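Local coordinates for protein cpftsy (Physcomitrella patens, PDB 4AK9) that probably acts as the chloroplast signal recognition particle receptor, a GTPase of the SIMIBI class that takes part in protein transport during chloroplast biogenesis, at residues 116-121 and 233-238; 127-132 and 205-210; 219-224 and 260-265; 254-259 and 285-290. All coordinates share one frame; numbering follows the deposited sequence.

Interaction 1: 116-121 and 233-238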
loop_
_atom_site.group_PDB
_atom_site.type_symbol
_atom_site.label_atom_id
_atom_site.label_comp_id
_atom_site.label_asym_id
_atom_site.label_seq_id
_atom_site.Cartn_x
_atom_site.Cartn_y
_atom_site.Cartn_z
ATOM N N PRO A 116 -12.794 -20.904 32.328
ATOM C CA PRO A 116 -12.324 -20.872 30.938
ATOM C C PRO A 116 -11.662 -19.544 30.572
ATOM O O PRO A 116 -12.039 -18.499 31.117
ATOM C CB PRO A 116 -13.614 -21.022 30.143
ATOM C CG PRO A 116 -14.654 -20.381 31.001
ATOM C CD PRO A 116 -14.229 -20.580 32.432
ATOM N N ALA A 117 -10.676 -19.594 29.677
ATOM C CA ALA A 117 -10.240 -18.379 28.990
ATOM C C ALA A 117 -11.249 -18.078 27.881
ATOM O O ALA A 117 -11.901 -18.993 27.336
ATOM C CB ALA A 117 -8.841 -18.543 28.409
ATOM N N VAL A 118 -11.389 -16.800 27.537
ATOM C CA VAL A 118 -12.334 -16.405 26.507
ATOM C C VAL A 118 -11.623 -15.504 25.483
ATOM O O VAL A 118 -11.040 -14.475 25.840
ATOM C CB VAL A 118 -13.554 -15.672 27.074
ATOM C CG1 VAL A 118 -14.481 -15.195 25.948
ATOM C CG2 VAL A 118 -14.341 -16.605 28.037
ATOM N N LEU A 119 -11.654 -15.920 24.217
ATOM C CA LEU A 119 -10.990 -15.155 23.146
ATOM C C LEU A 119 -12.081 -14.647 22.211
ATOM O O LEU A 119 -12.869 -15.443 21.665
ATOM C CB LEU A 119 -10.036 -16.077 22.370
ATOM C CG LEU A 119 -8.584 -16.309 22.780
ATOM C CD1 LEU A 119 -8.422 -16.419 24.259
ATOM C CD2 LEU A 119 -8.037 -17.548 22.104
ATOM N N MET A 120 -12.166 -13.331 22.019
ATOM C CA MET A 120 -13.088 -12.790 21.035
ATOM C C MET A 120 -12.341 -12.502 19.731
ATOM O O MET A 120 -11.261 -11.923 19.746
ATOM C CB MET A 120 -13.772 -11.518 21.541
ATOM C CG MET A 120 -14.754 -11.771 22.670
ATOM S SD MET A 120 -15.329 -10.185 23.343
ATOM C CE MET A 120 -16.488 -9.606 22.112
ATOM N N ILE A 121 -12.894 -12.963 18.620
ATOM C CA ILE A 121 -12.274 -12.757 17.312
ATOM C C ILE A 121 -13.089 -11.664 16.629
ATOM O O ILE A 121 -14.330 -11.764 16.489
ATOM C CB ILE A 121 -12.324 -14.038 16.456
ATOM C CG1 ILE A 121 -11.611 -15.212 17.132
ATOM C CG2 ILE A 121 -11.875 -13.776 14.992
ATOM C CD1 ILE A 121 -10.325 -14.927 17.861
ATOM N N SER A 233 -16.055 -12.384 34.732
ATOM C CA SER A 233 -15.387 -11.089 34.919
ATOM C C SER A 233 -13.953 -11.032 34.397
ATOM O O SER A 233 -13.472 -9.946 34.078
ATOM C CB SER A 233 -15.473 -10.613 36.382
ATOM O OG SER A 233 -14.502 -11.243 37.178
ATOM N N SER A 234 -13.294 -12.184 34.266
ATOM C CA SER A 234 -11.923 -12.238 33.730
ATOM C C SER A 234 -11.873 -12.180 32.191
ATOM O O SER A 234 -10.791 -12.144 31.579
ATOM C CB SER A 234 -11.198 -13.504 34.230
ATOM O OG SER A 234 -11.949 -14.689 33.967
ATOM N N ALA A 235 -13.048 -12.176 31.575
ATOM C CA ALA A 235 -13.174 -12.264 30.119
ATOM C C ALA A 235 -13.572 -10.913 29.509
ATOM O O ALA A 235 -14.206 -10.076 30.185
ATOM C CB ALA A 235 -14.206 -13.328 29.765
ATOM N N PRO A 236 -13.205 -10.673 28.228
ATOM C CA PRO A 236 -12.362 -11.543 27.372
ATOM C C PRO A 236 -10.879 -11.458 27.734
ATOM O O PRO A 236 -10.389 -10.367 28.066
ATOM C CB PRO A 236 -12.595 -10.987 25.946
ATOM C CG PRO A 236 -12.981 -9.494 26.171
ATOM C CD PRO A 236 -13.729 -9.476 27.523
ATOM N N ASN A 237 -10.159 -12.575 27.651
ATOM C CA ASN A 237 -8.721 -12.571 27.904
ATOM C C ASN A 237 -7.940 -12.026 26.706
ATOM O O ASN A 237 -6.880 -11.444 26.886
ATOM C CB ASN A 237 -8.256 -13.979 28.212
ATOM C CG ASN A 237 -8.970 -14.558 29.418
ATOM O OD1 ASN A 237 -10.120 -14.987 29.321
ATOM N ND2 ASN A 237 -8.297 -14.547 30.562
ATOM N N GLU A 238 -8.491 -12.224 25.508
ATOM C CA GLU A 238 -7.910 -11.711 24.259
ATOM C C GLU A 238 -9.016 -11.165 23.365
ATOM O O GLU A 238 -10.130 -11.695 23.334
ATOM C CB GLU A 238 -7.133 -12.831 23.526
ATOM C CG GLU A 238 -5.884 -13.362 24.257
ATOM C CD GLU A 238 -4.701 -12.392 24.182
ATOM O OE1 GLU A 238 -4.669 -11.514 23.268
ATOM O OE2 GLU A 238 -3.778 -12.506 25.023
HETATM O O HOH W 1 -11.855 -15.714 31.386
#
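Asn237 docks its side chain against the edge of strand 117-123. CG stands beside its own backbone N and anti to its carbonyl carbon (chi1 -59°), and OD1 takes the N-H of Val118 at 2.8 Å. The donor sits 34° out of the amide plane. The backbone of Asn237 returns the bond: its N reaches Val118 O at 2.8 Å, and Glu238 N adds a weak bond to the same oxygen. OD1 also accepts from a water, which donates to Pro116 O as well and accepts from Ser234 OG.

Further along, Met120 N binds Glu238 O at 2.9 Å. Leu119 and Glu238 form a parallel bridge where strand 238-244 begins. Their side chains lie side by side and point the same way, with Leu119 CG 3.8 Å from Glu238 CB. Glu238 then bends at chi2, and its carboxylate leads away to Lys293 and Thr265.

Other side chains pack around Ala235 and the cis-proline Pro236. Val118 holds CG2 beside its backbone N and anti to its carbonyl carbon. Its CB and CG2 rest on the methyl of Ala235, with CB to CB 3.6 Å. The Met120 chain bends at chi3, and SD lies 3.7 Å from Pro236 CG, the two side chains crossing obliquely. Val228 of helix 215-231 touches both Val118 and Ala235.

This is the entry of a parallel strand into the central sheet of the GTPase domain. The Asn237 amide stands in for a backbone carbonyl before regular pairing starts. Asn237 thus bonds both the N-H and the C=O of Val118, with Glu238 N adding weakly.

Interaction 2: 127-132 and 205-210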
loop_
_atom_site.group_PDB
_atom_site.type_symbol
_atom_site.label_atom_id
_atom_site.label_comp_id
_atom_site.label_asym_id
_atom_site.label_seq_id
_atom_site.Cartn_x
_atom_site.Cartn_y
_atom_site.Cartn_z
ATOM N N GLY A 127 -15.783 -14.460 6.687
ATOM C CA GLY A 127 -15.164 -15.702 6.272
ATOM C C GLY A 127 -13.728 -15.887 6.730
ATOM O O GLY A 127 -13.322 -17.010 7.071
ATOM N N GLY A 128 -12.946 -14.799 6.711
ATOM C CA GLY A 128 -11.581 -14.829 7.197
ATOM C C GLY A 128 -11.568 -15.099 8.689
ATOM O O GLY A 128 -10.729 -15.881 9.183
ATOM N N LYS A 129 -12.483 -14.436 9.397
ATOM C CA LYS A 129 -12.664 -14.631 10.830
ATOM C C LYS A 129 -13.044 -16.073 11.135
ATOM O O LYS A 129 -12.479 -16.690 12.044
ATOM C CB LYS A 129 -13.746 -13.697 11.392
ATOM C CG LYS A 129 -13.375 -12.244 11.445
ATOM C CD LYS A 129 -14.401 -11.422 12.286
ATOM C CE LYS A 129 -15.791 -11.405 11.677
ATOM N NZ LYS A 129 -16.590 -10.252 12.245
ATOM N N THR A 130 -13.981 -16.609 10.361
ATOM C CA THR A 130 -14.451 -17.989 10.560
ATOM C C THR A 130 -13.314 -18.989 10.377
ATOM O O THR A 130 -13.081 -19.865 11.223
ATOM C CB THR A 130 -15.604 -18.332 9.596
ATOM O OG1 THR A 130 -16.687 -17.417 9.817
ATOM C CG2 THR A 130 -16.089 -19.736 9.862
ATOM N N THR A 131 -12.579 -18.842 9.281
ATOM C CA THR A 131 -11.451 -19.707 9.008
ATOM C C THR A 131 -10.406 -19.598 10.098
ATOM O O THR A 131 -9.892 -20.607 10.575
ATOM C CB THR A 131 -10.811 -19.313 7.645
ATOM O OG1 THR A 131 -11.733 -19.619 6.598
ATOM C CG2 THR A 131 -9.538 -20.079 7.421
ATOM N N THR A 132 -10.104 -18.372 10.527
ATOM C CA THR A 132 -9.090 -18.193 11.579
ATOM C C THR A 132 -9.492 -18.876 12.885
ATOM O O THR A 132 -8.649 -19.505 13.549
ATOM C CB THR A 132 -8.778 -16.696 11.813
ATOM O OG1 THR A 132 -8.313 -16.139 10.574
ATOM C CG2 THR A 132 -7.679 -16.522 12.893
ATOM N N CYS A 205 -14.890 -16.986 20.455
ATOM C CA CYS A 205 -16.117 -16.246 20.052
ATOM C C CYS A 205 -16.008 -15.575 18.697
ATOM O O CYS A 205 -15.081 -14.800 18.460
ATOM C CB CYS A 205 -16.427 -15.131 21.072
ATOM S SG CYS A 205 -16.637 -15.705 22.773
ATOM N N ASP A 206 -16.961 -15.833 17.818
ATOM C CA ASP A 206 -17.065 -15.055 16.585
ATOM C C ASP A 206 -17.930 -13.843 16.870
ATOM O O ASP A 206 -18.744 -13.861 17.789
ATOM C CB ASP A 206 -17.684 -15.890 15.475
ATOM C CG ASP A 206 -17.429 -15.303 14.083
ATOM O OD1 ASP A 206 -16.658 -14.308 13.970
ATOM O OD2 ASP A 206 -17.982 -15.858 13.105
ATOM N N THR A 207 -17.737 -12.771 16.107
ATOM C CA THR A 207 -18.520 -11.544 16.293
ATOM C C THR A 207 -18.887 -10.974 14.933
ATOM O O THR A 207 -18.248 -11.302 13.916
ATOM C CB THR A 207 -17.721 -10.447 17.049
ATOM O OG1 THR A 207 -16.497 -10.161 16.332
ATOM C CG2 THR A 207 -17.374 -10.892 18.461
ATOM N N SER A 208 -19.900 -10.111 14.901
ATOM C CA SER A 208 -20.266 -9.484 13.635
ATOM C C SER A 208 -19.321 -8.315 13.355
ATOM O O SER A 208 -18.805 -7.679 14.278
ATOM C CB SER A 208 -21.713 -9.013 13.657
ATOM O OG SER A 208 -22.570 -10.091 13.984
ATOM N N GLY A 209 -19.072 -8.034 12.084
ATOM C CA GLY A 209 -18.259 -6.871 11.743
ATOM C C GLY A 209 -18.385 -6.552 10.272
ATOM O O GLY A 209 -18.686 -7.447 9.477
ATOM N N ARG A 210 -18.201 -5.280 9.931
ATOM C CA ARG A 210 -18.210 -4.835 8.550
ATOM C C ARG A 210 -16.949 -4.026 8.256
ATOM O O ARG A 210 -16.228 -3.626 9.160
ATOM C CB ARG A 210 -19.432 -3.950 8.289
ATOM C CG ARG A 210 -20.768 -4.644 8.554
ATOM C CD ARG A 210 -21.293 -5.394 7.321
ATOM N NE ARG A 210 -21.386 -4.578 6.095
ATOM C CZ ARG A 210 -22.001 -3.390 5.976
ATOM N NH1 ARG A 210 -22.597 -2.803 7.015
ATOM N NH2 ARG A 210 -22.016 -2.772 4.791
HETATM O O HOH W 2 -15.992 -7.962 14.501
HETATM O O HOH W 3 -18.547 -10.618 10.400
#
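Lys129 reaches from helix 126-142 to the loop after strand 202-205, and its ammonium meets Thr207 O at 2.6 Å. The nitrogen stands above the carbonyl plane, 38° out of it. The chain runs extended past CG, then bends at chi3 (-64°), which places CE 3.3 Å from the same oxygen. Here the packing is close. The Lys129 and Asp206 side chains cross at about a right angle, with CE 3.8 Å from Asp206 OD1. Lys129 NZ and Asp206 OD1 stay 4.4 Å apart, beyond a salt bridge. Asp206 OD1 instead takes a weak bond from the N-H of Thr207. The OG1 of Thr207 turns to Ile121 O on the neighbouring strand. On the Asp206 side there is also a loose approach: Thr130 OG1 lies 3.9 Å from Asp206 OD2, and that hydroxyl is held by Gly126 O.

On its looser side the ammonium also faces water. One water accepts from Lys129 NZ at 2.7 Å and weakly from Gly209 N. A second accepts a weak bond from NZ and donates to Thr207 OG1 and Ser208 O. Gly209 comes close through its backbone alone; a side chain there would point at the ammonium.

Sequence and strand-loop-helix geometry fit a P-loop (Walker A), with Lys129 as its lysine. Residues 206-210 fit the DTSGR, or G3, motif of SRP GTPases. In P-loop GTPases this lysine normally meets the nucleotide phosphates. Here Thr207 O, Gly123 O and water hold the lysine tip beside the 206-210 loop, which ties the probable P-loop to the probable G3 motif.

Interaction 3: 219-224 and 260-265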
loop_
_atom_site.group_PDB
_atom_site.type_symbol
_atom_site.label_atom_id
_atom_site.label_comp_id
_atom_site.label_asym_id
_atom_site.label_seq_id
_atom_site.Cartn_x
_atom_site.Cartn_y
_atom_site.Cartn_z
ATOM N N GLU A 219 -22.161 -0.452 18.527
ATOM C CA GLU A 219 -22.817 -0.655 19.791
ATOM C C GLU A 219 -23.001 -2.129 20.075
ATOM O O GLU A 219 -22.876 -2.565 21.221
ATOM C CB GLU A 219 -24.143 0.094 19.835
ATOM C CG GLU A 219 -24.734 0.152 21.236
ATOM C CD GLU A 219 -23.674 0.404 22.326
ATOM O OE1 GLU A 219 -22.889 1.383 22.196
ATOM O OE2 GLU A 219 -23.628 -0.381 23.318
ATOM N N GLU A 220 -23.291 -2.905 19.029
ATOM C CA GLU A 220 -23.431 -4.343 19.154
ATOM C C GLU A 220 -22.146 -5.036 19.602
ATOM O O GLU A 220 -22.164 -5.941 20.454
ATOM C CB GLU A 220 -23.941 -4.944 17.831
ATOM C CG GLU A 220 -24.088 -6.470 17.865
ATOM C CD GLU A 220 -24.457 -7.069 16.510
ATOM O OE1 GLU A 220 -25.412 -6.563 15.864
ATOM O OE2 GLU A 220 -23.788 -8.046 16.090
ATOM N N LEU A 221 -21.012 -4.623 19.039
ATOM C CA LEU A 221 -19.758 -5.232 19.449
ATOM C C LEU A 221 -19.443 -4.887 20.902
ATOM O O LEU A 221 -18.981 -5.752 21.668
ATOM C CB LEU A 221 -18.621 -4.778 18.517
ATOM C CG LEU A 221 -17.210 -5.336 18.736
ATOM C CD1 LEU A 221 -17.163 -6.877 18.969
ATOM C CD2 LEU A 221 -16.343 -4.920 17.516
ATOM N N ARG A 222 -19.667 -3.631 21.286
ATOM C CA ARG A 222 -19.405 -3.245 22.677
ATOM C C ARG A 222 -20.330 -4.011 23.618
ATOM O O ARG A 222 -19.926 -4.415 24.713
ATOM C CB ARG A 222 -19.606 -1.750 22.853
ATOM C CG ARG A 222 -18.602 -0.929 22.100
ATOM C CD ARG A 222 -18.654 0.518 22.503
ATOM N NE ARG A 222 -17.395 1.200 22.171
ATOM C CZ ARG A 222 -17.346 2.380 21.572
ATOM N NH1 ARG A 222 -18.496 2.936 21.242
ATOM N NH2 ARG A 222 -16.183 3.005 21.311
ATOM N N GLY A 223 -21.569 -4.210 23.170
ATOM C CA GLY A 223 -22.560 -4.960 23.930
ATOM C C GLY A 223 -22.143 -6.405 24.114
ATOM O O GLY A 223 -22.415 -7.014 25.157
ATOM N N CYS A 224 -21.472 -6.962 23.098
ATOM C CA CYS A 224 -20.934 -8.312 23.192
ATOM C C CYS A 224 -19.818 -8.384 24.216
ATOM O O CYS A 224 -19.732 -9.352 24.984
ATOM C CB CYS A 224 -20.378 -8.776 21.833
ATOM S SG CYS A 224 -21.645 -9.277 20.668
ATOM N N GLN A 260 -10.750 1.555 18.200
ATOM C CA GLN A 260 -11.544 2.588 18.864
ATOM C C GLN A 260 -12.836 2.001 19.439
ATOM O O GLN A 260 -13.327 2.509 20.456
ATOM C CB GLN A 260 -11.903 3.708 17.894
ATOM C CG GLN A 260 -10.830 4.789 17.795
ATOM C CD GLN A 260 -11.214 5.855 16.800
ATOM O OE1 GLN A 260 -11.378 5.570 15.611
ATOM N NE2 GLN A 260 -11.391 7.096 17.282
ATOM N N VAL A 261 -13.391 0.982 18.782
ATOM C CA VAL A 261 -14.594 0.292 19.286
ATOM C C VAL A 261 -14.324 -0.611 20.505
ATOM O O VAL A 261 -15.062 -0.551 21.511
ATOM C CB VAL A 261 -15.291 -0.522 18.175
ATOM C CG1 VAL A 261 -16.520 -1.258 18.725
ATOM C CG2 VAL A 261 -15.710 0.394 17.017
ATOM N N ILE A 262 -13.255 -1.420 20.442
ATOM C CA ILE A 262 -12.965 -2.429 21.448
ATOM C C ILE A 262 -11.457 -2.540 21.649
ATOM O O ILE A 262 -10.680 -2.333 20.708
ATOM C CB ILE A 262 -13.618 -3.821 21.022
ATOM C CG1 ILE A 262 -13.442 -4.875 22.114
ATOM C CG2 ILE A 262 -13.055 -4.321 19.671
ATOM C CD1 ILE A 262 -14.295 -6.165 21.838
ATOM N N GLY A 263 -11.033 -2.865 22.855
ATOM C CA GLY A 263 -9.613 -2.960 23.160
ATOM C C GLY A 263 -8.963 -4.190 22.514
ATOM O O GLY A 263 -8.986 -5.284 23.102
ATOM N N VAL A 264 -8.332 -4.004 21.353
ATOM C CA VAL A 264 -7.677 -5.106 20.619
ATOM C C VAL A 264 -6.384 -5.476 21.331
ATOM O O VAL A 264 -5.570 -4.597 21.644
ATOM C CB VAL A 264 -7.378 -4.668 19.163
ATOM C CG1 VAL A 264 -6.582 -5.761 18.404
ATOM C CG2 VAL A 264 -8.669 -4.347 18.424
ATOM N N THR A 265 -6.193 -6.762 21.607
ATOM C CA THR A 265 -5.003 -7.202 22.326
ATOM C C THR A 265 -3.967 -7.819 21.386
ATOM O O THR A 265 -2.805 -8.018 21.775
ATOM C CB THR A 265 -5.372 -8.219 23.425
ATOM O OG1 THR A 265 -5.965 -9.378 22.821
ATOM C CG2 THR A 265 -6.401 -7.585 24.375
#
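Arg222 reaches from helix 215-231 to the C-terminal end of helix 251-261 and grips two backbone carbonyls there. NE donates a hydrogen bond to Val261 O at 3.0 Å. This donor lies in the carbonyl plane on a lone pair, although the oxygen is tilted 29° from the guanidinium plane. NH2 reaches Gln260 O, also at 3.0 Å, in a weak bond at the edge of the guanidinium. The chain is extended from CG to NE, with chi3 at 159° placing NE by the carbonyl.

The aliphatic part of the same residue adds packing. Arg222 CG lies 4.0 Å from Val261 CG1. That methyl also meets Leu221 CD2 at 3.9 Å, so it touches two consecutive residues of the partner helix. Leu221 points toward the 260-265 segment, with CG anti to its backbone N, and its CD2 rests on Ile262 CG2 at 4.0 Å. CD1 approaches Ile262 CD1, the two side chains crossing at about a right angle. Deeper still, Leu221 touches Val122 and Ile262 touches Met120, both of strand 117-123.

An alanine in place of Arg222 would probably leave the Val261 carbonyl without this donor and uncover the Val261 methyl on that side.

Ile262 is the first residue to leave helical geometry. The guanidinium therefore meets carbonyls at a helix terminus, where its positive charge probably complements the negative end of the helix dipole. Leu221, Val261 and Ile262 pack helix 215-231 against the end of helix 251-261 and the residue after it.

Interaction 4: 254-259 and 285-290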
loop_
_atom_site.group_PDB
_atom_site.type_symbol
_atom_site.label_atom_id
_atom_site.label_comp_id
_atom_site.label_asym_id
_atom_site.label_seq_id
_atom_site.Cartn_x
_atom_site.Cartn_y
_atom_site.Cartn_z
ATOM N N GLN A 254 -8.931 0.094 8.869
ATOM C CA GLN A 254 -9.895 -0.700 9.626
ATOM C C GLN A 254 -9.315 -1.120 10.995
ATOM O O GLN A 254 -10.065 -1.288 11.963
ATOM C CB GLN A 254 -10.393 -1.902 8.802
ATOM C CG GLN A 254 -9.343 -2.926 8.564
ATOM C CD GLN A 254 -9.768 -3.954 7.552
ATOM O OE1 GLN A 254 -10.004 -5.107 7.905
ATOM N NE2 GLN A 254 -9.860 -3.549 6.272
ATOM N N ALA A 255 -7.992 -1.240 11.115
ATOM C CA ALA A 255 -7.404 -1.577 12.417
ATOM C C ALA A 255 -7.571 -0.457 13.446
ATOM O O ALA A 255 -7.858 -0.695 14.635
ATOM C CB ALA A 255 -5.958 -1.947 12.280
ATOM N N ARG A 256 -7.369 0.778 12.997
ATOM C CA ARG A 256 -7.591 1.928 13.868
ATOM C C ARG A 256 -9.052 2.016 14.296
ATOM O O ARG A 256 -9.340 2.267 15.468
ATOM C CB ARG A 256 -7.212 3.210 13.135
ATOM C CG ARG A 256 -5.722 3.311 12.917
ATOM C CD ARG A 256 -5.313 4.681 12.371
ATOM N NE ARG A 256 -3.896 4.891 12.630
ATOM C CZ ARG A 256 -2.937 4.785 11.717
ATOM N NH1 ARG A 256 -3.242 4.512 10.446
ATOM N NH2 ARG A 256 -1.676 4.985 12.078
ATOM N N GLU A 257 -9.955 1.795 13.349
ATOM C CA GLU A 257 -11.389 1.881 13.614
ATOM C C GLU A 257 -11.819 0.835 14.625
ATOM O O GLU A 257 -12.516 1.163 15.599
ATOM C CB GLU A 257 -12.191 1.730 12.320
ATOM C CG GLU A 257 -12.062 2.934 11.389
ATOM C CD GLU A 257 -12.609 2.676 9.978
ATOM O OE1 GLU A 257 -13.683 2.026 9.865
ATOM O OE2 GLU A 257 -11.971 3.141 8.993
ATOM N N PHE A 258 -11.409 -0.417 14.421
ATOM C CA PHE A 258 -11.792 -1.458 15.382
ATOM C C PHE A 258 -11.242 -1.209 16.775
ATOM O O PHE A 258 -11.909 -1.462 17.780
ATOM C CB PHE A 258 -11.423 -2.879 14.879
ATOM C CG PHE A 258 -12.490 -3.516 14.045
ATOM C CD1 PHE A 258 -12.629 -3.194 12.693
ATOM C CD2 PHE A 258 -13.403 -4.394 14.615
ATOM C CE1 PHE A 258 -13.630 -3.758 11.915
ATOM C CE2 PHE A 258 -14.413 -4.961 13.835
ATOM C CZ PHE A 258 -14.532 -4.644 12.487
ATOM N N ASN A 259 -10.022 -0.691 16.873
ATOM C CA ASN A 259 -9.438 -0.498 18.189
ATOM C C ASN A 259 -10.099 0.670 18.932
ATOM O O ASN A 259 -10.016 0.775 20.145
ATOM C CB ASN A 259 -7.923 -0.283 18.080
ATOM C CG ASN A 259 -7.235 -0.158 19.438
ATOM O OD1 ASN A 259 -7.293 -1.055 20.301
ATOM N ND2 ASN A 259 -6.515 0.955 19.612
ATOM N N VAL A 285 2.559 -3.141 13.569
ATOM C CA VAL A 285 3.112 -3.197 14.930
ATOM C C VAL A 285 3.675 -1.827 15.308
ATOM O O VAL A 285 3.412 -1.317 16.396
ATOM C CB VAL A 285 4.181 -4.284 15.048
ATOM C CG1 VAL A 285 4.893 -4.197 16.439
ATOM C CG2 VAL A 285 3.533 -5.658 14.859
ATOM N N ASP A 286 4.425 -1.226 14.385
ATOM C CA ASP A 286 5.017 0.098 14.584
ATOM C C ASP A 286 3.973 1.191 14.829
ATOM O O ASP A 286 4.075 1.975 15.795
ATOM C CB ASP A 286 5.902 0.461 13.387
ATOM C CG ASP A 286 6.576 1.820 13.553
ATOM O OD1 ASP A 286 6.996 2.146 14.696
ATOM O OD2 ASP A 286 6.649 2.580 12.552
ATOM N N GLU A 287 2.945 1.252 13.988
ATOM C CA GLU A 287 1.960 2.309 14.082
ATOM C C GLU A 287 0.975 2.125 15.211
ATOM O O GLU A 287 0.552 3.125 15.806
ATOM C CB GLU A 287 1.176 2.452 12.762
ATOM C CG GLU A 287 2.007 3.009 11.575
ATOM C CD GLU A 287 2.294 4.503 11.712
ATOM O OE1 GLU A 287 1.395 5.249 12.183
ATOM O OE2 GLU A 287 3.424 4.937 11.370
ATOM N N LEU A 288 0.587 0.878 15.519
ATOM C CA LEU A 288 -0.505 0.644 16.487
ATOM C C LEU A 288 -0.039 0.213 17.877
ATOM O O LEU A 288 -0.832 0.212 18.849
ATOM C CB LEU A 288 -1.574 -0.364 15.962
ATOM C CG LEU A 288 -2.326 -0.059 14.636
ATOM C CD1 LEU A 288 -3.792 -0.431 14.779
ATOM C CD2 LEU A 288 -2.217 1.387 14.178
ATOM N N SER A 289 1.244 -0.136 17.998
ATOM C CA SER A 289 1.812 -0.550 19.279
ATOM C C SER A 289 1.050 -1.724 19.912
ATOM O O SER A 289 0.917 -1.794 21.143
ATOM C CB SER A 289 1.861 0.658 20.253
ATOM O OG SER A 289 2.532 1.784 19.650
ATOM N N ILE A 290 0.563 -2.649 19.072
ATOM C CA ILE A 290 -0.167 -3.851 19.496
ATOM C C ILE A 290 0.460 -5.005 18.720
ATOM O O ILE A 290 0.760 -4.846 17.513
ATOM C CB ILE A 290 -1.647 -3.732 19.093
ATOM C CG1 ILE A 290 -2.341 -2.661 19.956
ATOM C CG2 ILE A 290 -2.391 -5.082 19.231
ATOM C CD1 ILE A 290 -3.650 -2.233 19.347
HETATM O O HOH W 4 -0.693 5.575 15.345
#
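Leu288 reaches from helix 280-288 to Ala255 and Arg256 of helix 251-261. Its CB leaves the helix toward the partner, and CG lies anti to the carbonyl carbon (chi1 -58°). There the side chain forks. CD1 goes to the methyl of Ala255, 3.6 Å from its CB, and also nears the Ala255 carbonyl carbon. CD2 goes to Arg256: it lies over one face of the guanidinium, offset toward the rim, and is 4.2 Å from both Arg256 NE and Arg256 CG.

The guanidinium edge has polar partners. Arg256 NH2 forms a salt bridge with Glu287 OE1 at 3.1 Å, the two planar groups turned 69° apart. A water accepts a weak bond from Arg256 NH2 and donates to Glu287 O. Farther along, Asn259 and Ile290 meet tip to tip, with Asn259 OD1 3.9 Å from Ile290 CD1. The polar partner of that OD1 is Val264 N.

An alanine in place of Leu288 would probably open a gap beside Ala255 and leave the Arg256 guanidinium freer to tilt.

The contact lies near the surface and joins the two helices over the sheet. Ala255 rests on Leu241 of strand 238-244. Leu288 and Ile290 both rest on Phe267 of strand 266-270.

In the fold
All four contacts lie in the GTPase domain. Interaction 2 is nested within the chain loop closed by interaction 1, with centres 16 Å apart, and closes before interactions 3 and 4 open. The strand of interaction 1 leads into the helix of interaction 2. Interactions 3 and 4 share helix 251-261 and alternate along the chain, with centres 14 Å apart. Met120 of interaction 1 packs on Leu221, Cys224 and Ile262 of interaction 3. Thr207 of interaction 2 also packs on Leu221, and Arg210 O meets Phe258 of interaction 4. The four contacts join strands 117-123 and 238-244 of the mostly parallel central sheet, and the probable P-loop, to helices 215-231, 251-261 and 280-288.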